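Fusolin (Unidentified entomopoxvirus, PDB 4YN2) forms the crystalline spindles of an insect poxvirus, which enhance its virulence, and probably acts on chitin through a lytic polysaccharide monooxygenase fold. Local coordinates at residues 15-20 with 26-31; 41-46 with 103-108; 59-62 with 67-70. One frame throughout, in Å; residues are numbered along the deposited sequence.

Contact 1. Residues 15-20 with 26-31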
loop_
_atom_site.group_PDB
_atom_site.type_symbol
_atom_site.label_atom_id
_atom_site.label_comp_id
_atom_site.label_asym_id
_atom_site.label_seq_id
_atom_site.Cartn_x
_atom_site.Cartn_y
_atom_site.Cartn_z
ATOM N N SER A 15 10.666 3.525 5.413
ATOM C CA SER A 15 11.596 4.445 6.076
ATOM C C SER A 15 11.744 4.195 7.576
ATOM O O SER A 15 12.664 4.743 8.166
ATOM C CB SER A 15 11.186 5.891 5.846
ATOM O OG SER A 15 9.979 6.166 6.527
ATOM N N MET A 16 10.876 3.395 8.195
ATOM C CA MET A 16 11.022 3.042 9.610
ATOM C C MET A 16 12.015 1.882 9.784
ATOM O O MET A 16 12.376 1.572 10.910
ATOM C CB MET A 16 9.665 2.671 10.212
ATOM C CG MET A 16 8.703 3.850 10.237
ATOM S SD MET A 16 7.073 3.530 10.948
ATOM C CE MET A 16 6.732 1.989 10.294
ATOM N N GLU A 17 12.453 1.248 8.681
ATOM C CA GLU A 17 13.433 0.154 8.702
ATOM C C GLU A 17 14.862 0.671 8.896
ATOM O O GLU A 17 15.128 1.848 8.669
ATOM C CB GLU A 17 13.365 -0.618 7.377
ATOM C CG GLU A 17 12.063 -1.378 7.189
ATOM C CD GLU A 17 12.108 -2.826 7.638
ATOM O OE1 GLU A 17 13.039 -3.205 8.382
ATOM O OE2 GLU A 17 11.255 -3.607 7.170
ATOM N N SER A 18 15.797 -0.218 9.268
ATOM C CA SER A 18 17.207 0.173 9.435
ATOM C C SER A 18 17.897 0.192 8.065
ATOM O O SER A 18 18.688 -0.694 7.748
ATOM C CB SER A 18 17.926 -0.779 10.394
ATOM O OG SER A 18 19.289 -0.430 10.568
ATOM N N PHE A 19 17.584 1.205 7.253
ATOM C CA PHE A 19 18.121 1.340 5.893
ATOM C C PHE A 19 19.427 2.129 5.853
ATOM O O PHE A 19 20.073 2.122 4.811
ATOM C CB PHE A 19 17.089 2.005 4.960
ATOM C CG PHE A 19 16.782 3.463 5.215
ATOM C CD1 PHE A 19 17.509 4.461 4.584
ATOM C CD2 PHE A 19 15.669 3.838 5.958
ATOM C CE1 PHE A 19 17.208 5.806 4.795
ATOM C CE2 PHE A 19 15.370 5.186 6.163
ATOM C CZ PHE A 19 16.133 6.157 5.568
ATOM N N TRP A 20 19.807 2.828 6.943
ATOM C CA TRP A 20 21.032 3.635 6.970
ATOM C C TRP A 20 22.286 2.771 7.081
ATOM O O TRP A 20 23.336 3.152 6.574
ATOM C CB TRP A 20 21.006 4.633 8.144
ATOM C CG TRP A 20 19.952 5.685 8.017
ATOM C CD1 TRP A 20 18.822 5.818 8.765
ATOM C CD2 TRP A 20 19.938 6.751 7.072
ATOM N NE1 TRP A 20 18.086 6.889 8.318
ATOM C CE2 TRP A 20 18.758 7.492 7.291
ATOM C CE3 TRP A 20 20.808 7.152 6.053
ATOM C CZ2 TRP A 20 18.432 8.614 6.532
ATOM C CZ3 TRP A 20 20.465 8.242 5.278
ATOM C CH2 TRP A 20 19.294 8.962 5.524
ATOM N N ASP A 26 20.868 -4.680 3.912
ATOM C CA ASP A 26 20.670 -5.948 4.628
ATOM C C ASP A 26 20.091 -5.803 6.053
ATOM O O ASP A 26 19.677 -6.815 6.624
ATOM C CB ASP A 26 21.966 -6.788 4.668
ATOM C CG ASP A 26 22.308 -7.446 3.336
ATOM O OD1 ASP A 26 21.466 -7.395 2.411
ATOM O OD2 ASP A 26 23.426 -7.990 3.212
ATOM N N GLY A 27 20.004 -4.587 6.585
ATOM C CA GLY A 27 19.331 -4.341 7.861
ATOM C C GLY A 27 17.815 -4.212 7.716
ATOM O O GLY A 27 17.102 -4.144 8.723
ATOM N N ILE A 28 17.307 -4.131 6.464
ATOM C CA ILE A 28 15.869 -3.995 6.169
ATOM C C ILE A 28 15.258 -5.405 6.239
ATOM O O ILE A 28 15.659 -6.279 5.476
ATOM C CB ILE A 28 15.643 -3.314 4.786
ATOM C CG1 ILE A 28 16.332 -1.929 4.711
ATOM C CG2 ILE A 28 14.158 -3.174 4.475
ATOM C CD1 ILE A 28 16.593 -1.441 3.294
ATOM N N THR A 29 14.330 -5.634 7.165
ATOM C CA THR A 29 13.729 -6.957 7.372
ATOM C C THR A 29 12.648 -7.248 6.346
ATOM O O THR A 29 12.588 -8.359 5.832
ATOM C CB THR A 29 13.174 -7.048 8.798
ATOM O OG1 THR A 29 14.232 -6.722 9.705
ATOM C CG2 THR A 29 12.626 -8.432 9.124
ATOM N N ASP A 30 11.757 -6.295 6.085
ATOM C CA ASP A 30 10.691 -6.535 5.128
ATOM C C ASP A 30 11.252 -6.806 3.753
ATOM O O ASP A 30 11.970 -5.953 3.240
ATOM C CB ASP A 30 9.727 -5.367 5.059
ATOM C CG ASP A 30 8.618 -5.678 4.085
ATOM O OD1 ASP A 30 7.661 -6.371 4.484
ATOM O OD2 ASP A 30 8.674 -5.180 2.947
ATOM N N PRO A 31 10.940 -7.965 3.123
ATOM C CA PRO A 31 11.532 -8.256 1.810
ATOM C C PRO A 31 11.217 -7.225 0.722
ATOM O O PRO A 31 12.061 -7.027 -0.135
ATOM C CB PRO A 31 10.926 -9.613 1.444
ATOM C CG PRO A 31 10.568 -10.226 2.726
ATOM C CD PRO A 31 10.140 -9.109 3.606
HETATM O O HOH W 1 14.968 -2.856 9.907
HETATM O O HOH W 2 20.321 -1.862 5.869
#
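E17 reaches across the loop and places its carboxylate against the backbone of T29 and D30, a clear example of how one acidic side chain can bridge two successive peptide N-H groups. Its OE1 accepts from T29 N at 3.0 Å, approached from above the carboxylate plane. OE2 takes the next amide, D30 N, at 2.9 Å and from its syn side, still 32° out of that plane. Each carboxylate oxygen therefore holds one amide, and together the two bonds fix how the group is rotated. A bend at chi2 (-94°) turns the chain of E17 so that its head lies along the facing backbone.

Beneath this polar grip, I28 supplies the apolar half. Its CG2 lies against the aliphatic stem of E17, 3.9 Å from E17 CG, while the CG1 branch carries I28 CD1 to 3.9 Å from F19 CB. I28 thus touches both E17 and F19, and it also rests on F62 and on Y37 of helix 31-48.

The chain turns between these two neighbours in an inverse gamma turn centred on S18. There the backbone is joined to G27 through water: one molecule accepts from S18 N and donates to G27 O and also to E17 OE1, and another donates to S18 O, 2.7 Å away, while accepting from G27 N.

D30 extends the network. Its carboxylate forms a salt bridge with R13 and accepts from C33 N, so the residue whose amide E17 holds is itself the N-cap of helix 31-48. The C14-C33 disulfide ties that helix to helix 10-15 nearby. The loop joins helix 10-15 to helix 31-48, consistent with the helical excursion that follows the first strand in lytic polysaccharide monooxygenases.

Contact 2. Residues 41-46 with 103-108; sequences YDKVLD and FGDKSG
K43, on helix 31-48, stretches out to meet D105 and S107, which lie in an Asx turn of the loop between helix 79-86 and strand 118-121. The charged pairing is a salt bridge: K43 NZ lies 3.1 Å from D105 OD2, on the syn side of that oxygen and 31° out of the carboxylate plane. The two side chains arrive from opposite directions. With every torsion of its chain close to 180°, the lysine spans the distance fully extended, and its CE passes 3.3 Å from D105 OD2 on the way.

Hydrogen bonds complete the surroundings of the ammonium group. H97 O, from outside the two segments, is a further acceptor for K43 NZ, a water accepts from it at 2.8 Å, and S107 OG receives a weak bond.

Bonds within the loop fix the orientation of the acid: OD2 faces the lysine while D105 OD1 accepts from both the amide and the hydroxyl of S107. The Asx turn closes through S107 N, which donates to D105 OD1 at 3.0 Å, nearly along the C-O axis.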
loop_
_atom_site.group_PDB
_atom_site.type_symbol
_atom_site.label_atom_id
_atom_site.label_comp_id
_atom_site.label_asym_id
_atom_site.label_seq_id
_atom_site.Cartn_x
_atom_site.Cartn_y
_atom_site.Cartn_z
ATOM N N TYR A 41 19.596 0.953 -5.594
ATOM C CA TYR A 41 21.039 0.767 -5.352
ATOM C C TYR A 41 21.710 0.125 -6.585
ATOM O O TYR A 41 22.642 0.701 -7.149
ATOM C CB TYR A 41 21.240 -0.132 -4.118
ATOM C CG TYR A 41 22.666 -0.316 -3.650
ATOM C CD1 TYR A 41 23.517 -1.219 -4.283
ATOM C CD2 TYR A 41 23.114 0.279 -2.479
ATOM C CE1 TYR A 41 24.800 -1.469 -3.799
ATOM C CE2 TYR A 41 24.388 0.025 -1.978
ATOM C CZ TYR A 41 25.223 -0.865 -2.627
ATOM O OH TYR A 41 26.488 -1.080 -2.122
ATOM N N ASP A 42 21.182 -1.028 -7.033
ATOM C CA ASP A 42 21.718 -1.759 -8.190
ATOM C C ASP A 42 21.522 -0.984 -9.492
ATOM O O ASP A 42 22.410 -1.016 -10.338
ATOM C CB ASP A 42 21.088 -3.156 -8.303
ATOM C CG ASP A 42 21.440 -4.085 -7.152
ATOM O OD1 ASP A 42 22.411 -3.798 -6.439
ATOM O OD2 ASP A 42 20.719 -5.088 -6.952
ATOM N N LYS A 43 20.400 -0.260 -9.648
ATOM C CA LYS A 43 20.142 0.550 -10.848
ATOM C C LYS A 43 21.218 1.629 -11.006
ATOM O O LYS A 43 21.795 1.783 -12.090
ATOM C CB LYS A 43 18.744 1.188 -10.759
ATOM C CG LYS A 43 18.351 2.107 -11.890
ATOM C CD LYS A 43 16.895 2.525 -11.721
ATOM C CE LYS A 43 16.505 3.633 -12.654
ATOM N NZ LYS A 43 15.134 4.116 -12.374
ATOM N N VAL A 44 21.497 2.357 -9.912
ATOM C CA VAL A 44 22.478 3.440 -9.910
ATOM C C VAL A 44 23.914 2.878 -9.967
ATOM O O VAL A 44 24.742 3.443 -10.679
ATOM C CB VAL A 44 22.253 4.383 -8.708
ATOM C CG1 VAL A 44 23.388 5.396 -8.572
ATOM C CG2 VAL A 44 20.911 5.100 -8.855
ATOM N N LEU A 45 24.197 1.772 -9.270
ATOM C CA LEU A 45 25.518 1.132 -9.312
ATOM C C LEU A 45 25.871 0.711 -10.751
ATOM O O LEU A 45 26.993 0.926 -11.192
ATOM C CB LEU A 45 25.547 -0.099 -8.385
ATOM C CG LEU A 45 26.890 -0.833 -8.237
ATOM C CD1 LEU A 45 27.870 -0.030 -7.412
ATOM C CD2 LEU A 45 26.692 -2.189 -7.589
ATOM N N ASP A 46 24.903 0.149 -11.483
ATOM C CA ASP A 46 25.102 -0.298 -12.865
ATOM C C ASP A 46 25.248 0.846 -13.876
ATOM O O ASP A 46 25.867 0.624 -14.913
ATOM C CB ASP A 46 23.936 -1.198 -13.313
ATOM C CG ASP A 46 23.906 -2.549 -12.641
ATOM O OD1 ASP A 46 24.879 -2.882 -11.931
ATOM O OD2 ASP A 46 22.921 -3.291 -12.844
ATOM N N PHE A 103 13.705 15.418 -7.186
ATOM C CA PHE A 103 12.880 14.382 -6.544
ATOM C C PHE A 103 13.533 12.985 -6.615
ATOM O O PHE A 103 13.008 12.045 -6.016
ATOM C CB PHE A 103 11.441 14.352 -7.072
ATOM C CG PHE A 103 10.716 15.658 -6.847
ATOM C CD1 PHE A 103 10.352 16.060 -5.569
ATOM C CD2 PHE A 103 10.381 16.477 -7.914
ATOM C CE1 PHE A 103 9.694 17.270 -5.363
ATOM C CE2 PHE A 103 9.706 17.678 -7.708
ATOM C CZ PHE A 103 9.353 18.062 -6.435
ATOM N N GLY A 104 14.701 12.885 -7.254
ATOM C CA GLY A 104 15.498 11.675 -7.304
ATOM C C GLY A 104 14.813 10.462 -7.882
ATOM O O GLY A 104 13.976 10.567 -8.789
ATOM N N ASP A 105 15.208 9.304 -7.363
ATOM C CA ASP A 105 14.712 8.014 -7.791
ATOM C C ASP A 105 14.048 7.284 -6.636
ATOM O O ASP A 105 14.724 6.746 -5.755
ATOM C CB ASP A 105 15.867 7.184 -8.356
ATOM C CG ASP A 105 15.432 5.942 -9.104
ATOM O OD1 ASP A 105 14.221 5.585 -9.026
ATOM O OD2 ASP A 105 16.283 5.335 -9.791
ATOM N N LYS A 106 12.707 7.228 -6.673
ATOM C CA LYS A 106 11.916 6.501 -5.697
ATOM C C LYS A 106 11.206 5.328 -6.397
ATOM O O LYS A 106 10.249 4.784 -5.860
ATOM C CB LYS A 106 10.920 7.443 -5.032
ATOM C CG LYS A 106 11.583 8.587 -4.260
ATOM C CD LYS A 106 10.708 9.792 -4.227
ATOM C CE LYS A 106 11.338 10.927 -3.458
ATOM N NZ LYS A 106 10.980 12.251 -4.015
ATOM N N SER A 107 11.687 4.922 -7.592
ATOM C CA SER A 107 11.025 3.893 -8.402
ATOM C C SER A 107 11.104 2.494 -7.791
ATOM O O SER A 107 10.320 1.639 -8.178
ATOM C CB SER A 107 11.585 3.868 -9.821
ATOM O OG SER A 107 12.961 3.528 -9.809
ATOM N N GLY A 108 11.985 2.270 -6.821
ATOM C CA GLY A 108 12.031 0.997 -6.116
ATOM C C GLY A 108 10.746 0.729 -5.357
ATOM O O GLY A 108 10.303 -0.413 -5.243
HETATM O O HOH W 3 13.202 2.211 -12.908
#

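Contact 3. Residues 59-62 with 67-70; sequences QYEF and EYAA
Y68 points its phenol edge-on at the backbone of E61 near the end of helix 51-63, and Y68 OH donates to E61 O at 2.7 Å. The carbonyl oxygen lies at the edge of the ring, near its plane. Seen from the carbonyl, however, the hydroxyl stands 38° above the peptide plane, so the bond does not follow a lone pair. The E61 side chain runs past the same hydroxyl, its CG 3.5 Å from Y68 OH. Its carboxylate is turned 24° from the plane of the ring and accepts weak bonds from G108 N and V109 N farther along. A chi1 of -86° lays the Y68 ring across the gap to the helix, while its backbone pairs with Y223 of strand 220-231.

Y60 and E67 form a looser second link, their ring and carboxylate planes well inclined to each other. Y60 OH and E67 OE2 stay 4.1 Å apart, too far for direct bonding. A water fills the gap, donating to the carboxylate oxygen and hydrogen-bonded to the phenol. The other oxygen, E67 OE1, is bonded to H1 NE2. Since H1 and H142 bind the zinc ion, E67 is a second-shell residue of a metal site consistent with the histidine brace of lytic polysaccharide monooxygenases, where copper is the usual metal.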
loop_
_atom_site.group_PDB
_atom_site.type_symbol
_atom_site.label_atom_id
_atom_site.label_comp_id
_atom_site.label_asym_id
_atom_site.label_seq_id
_atom_site.Cartn_x
_atom_site.Cartn_y
_atom_site.Cartn_z
ATOM N N GLN A 59 19.311 5.424 -0.226
ATOM C CA GLN A 59 18.954 6.040 1.052
ATOM C C GLN A 59 17.973 7.199 0.866
ATOM O O GLN A 59 17.026 7.332 1.643
ATOM C CB GLN A 59 20.200 6.548 1.771
ATOM C CG GLN A 59 21.038 5.443 2.381
ATOM C CD GLN A 59 22.308 5.990 2.986
ATOM O OE1 GLN A 59 22.727 7.123 2.732
ATOM N NE2 GLN A 59 22.916 5.223 3.853
ATOM N N TYR A 60 18.191 8.019 -0.173
ATOM C CA TYR A 60 17.353 9.176 -0.495
ATOM C C TYR A 60 15.903 8.750 -0.697
ATOM O O TYR A 60 14.992 9.449 -0.271
ATOM C CB TYR A 60 17.911 9.872 -1.751
ATOM C CG TYR A 60 17.149 11.086 -2.212
ATOM C CD1 TYR A 60 16.062 10.964 -3.068
ATOM C CD2 TYR A 60 17.550 12.365 -1.846
ATOM C CE1 TYR A 60 15.374 12.079 -3.519
ATOM C CE2 TYR A 60 16.891 13.492 -2.321
ATOM C CZ TYR A 60 15.818 13.348 -3.181
ATOM O OH TYR A 60 15.131 14.463 -3.593
ATOM N N GLU A 61 15.695 7.582 -1.335
ATOM C CA GLU A 61 14.370 7.037 -1.594
ATOM C C GLU A 61 13.560 6.901 -0.299
ATOM O O GLU A 61 12.370 7.237 -0.287
ATOM C CB GLU A 61 14.516 5.679 -2.307
ATOM C CG GLU A 61 13.254 4.865 -2.441
ATOM C CD GLU A 61 13.477 3.656 -3.320
ATOM O OE1 GLU A 61 14.332 2.807 -2.979
ATOM O OE2 GLU A 61 12.814 3.572 -4.372
ATOM N N PHE A 62 14.197 6.466 0.804
ATOM C CA PHE A 62 13.487 6.342 2.073
ATOM C C PHE A 62 13.617 7.567 2.958
ATOM O O PHE A 62 12.687 7.820 3.711
ATOM C CB PHE A 62 13.940 5.102 2.825
ATOM C CG PHE A 62 13.661 3.781 2.137
ATOM C CD1 PHE A 62 12.688 3.677 1.141
ATOM C CD2 PHE A 62 14.251 2.610 2.587
ATOM C CE1 PHE A 62 12.449 2.461 0.502
ATOM C CE2 PHE A 62 13.990 1.390 1.962
ATOM C CZ PHE A 62 13.115 1.332 0.905
ATOM N N GLU A 67 8.407 13.595 0.956
ATOM C CA GLU A 67 8.500 14.361 -0.278
ATOM C C GLU A 67 8.301 13.464 -1.523
ATOM O O GLU A 67 9.019 13.591 -2.512
ATOM C CB GLU A 67 9.828 15.131 -0.347
ATOM C CG GLU A 67 9.796 16.278 -1.351
ATOM C CD GLU A 67 11.048 17.122 -1.376
ATOM O OE1 GLU A 67 10.967 18.317 -1.011
ATOM O OE2 GLU A 67 12.119 16.576 -1.718
ATOM N N TYR A 68 7.259 12.623 -1.506
ATOM C CA TYR A 68 6.872 11.830 -2.681
ATOM C C TYR A 68 5.962 12.751 -3.416
ATOM O O TYR A 68 4.754 12.728 -3.227
ATOM C CB TYR A 68 6.235 10.490 -2.300
ATOM C CG TYR A 68 7.264 9.404 -2.083
ATOM C CD1 TYR A 68 8.410 9.642 -1.334
ATOM C CD2 TYR A 68 7.158 8.180 -2.732
ATOM C CE1 TYR A 68 9.399 8.669 -1.191
ATOM C CE2 TYR A 68 8.125 7.190 -2.574
ATOM C CZ TYR A 68 9.238 7.432 -1.788
ATOM O OH TYR A 68 10.195 6.451 -1.642
ATOM N N ALA A 69 6.583 13.699 -4.120
ATOM C CA ALA A 69 5.904 14.832 -4.706
ATOM C C ALA A 69 6.207 15.023 -6.152
ATOM O O ALA A 69 7.184 14.505 -6.668
ATOM C CB ALA A 69 6.311 16.086 -3.958
ATOM N N ALA A 70 5.354 15.796 -6.799
ATOM C CA ALA A 70 5.501 16.190 -8.196
ATOM C C ALA A 70 4.914 17.585 -8.382
ATOM O O ALA A 70 3.881 17.889 -7.782
ATOM C CB ALA A 70 4.804 15.189 -9.100
HETATM O O HOH W 4 12.454 14.276 -2.854
#

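Overall arrangement
The three contacts illustrate how a helical insertion is assembled on a beta-sandwich. Contact 1 comes first along the chain and closes before the others begin; contact 3 then forms within the long excursion spanned by contact 2. Contacts 2 and 3 are closest, with centres about 11 Å apart, and they meet where K106 NZ probably bonds to E67 O. Contact 1 lies about 16 Å from each, centre to centre, touching contact 3 through F19 and F62 but staying clear of contact 2. Helix 31-48 starts beside contact 1 and carries one side of contact 2; helix 51-63, next in the chain, carries one side of contact 3, where E67 leads on to the metal site.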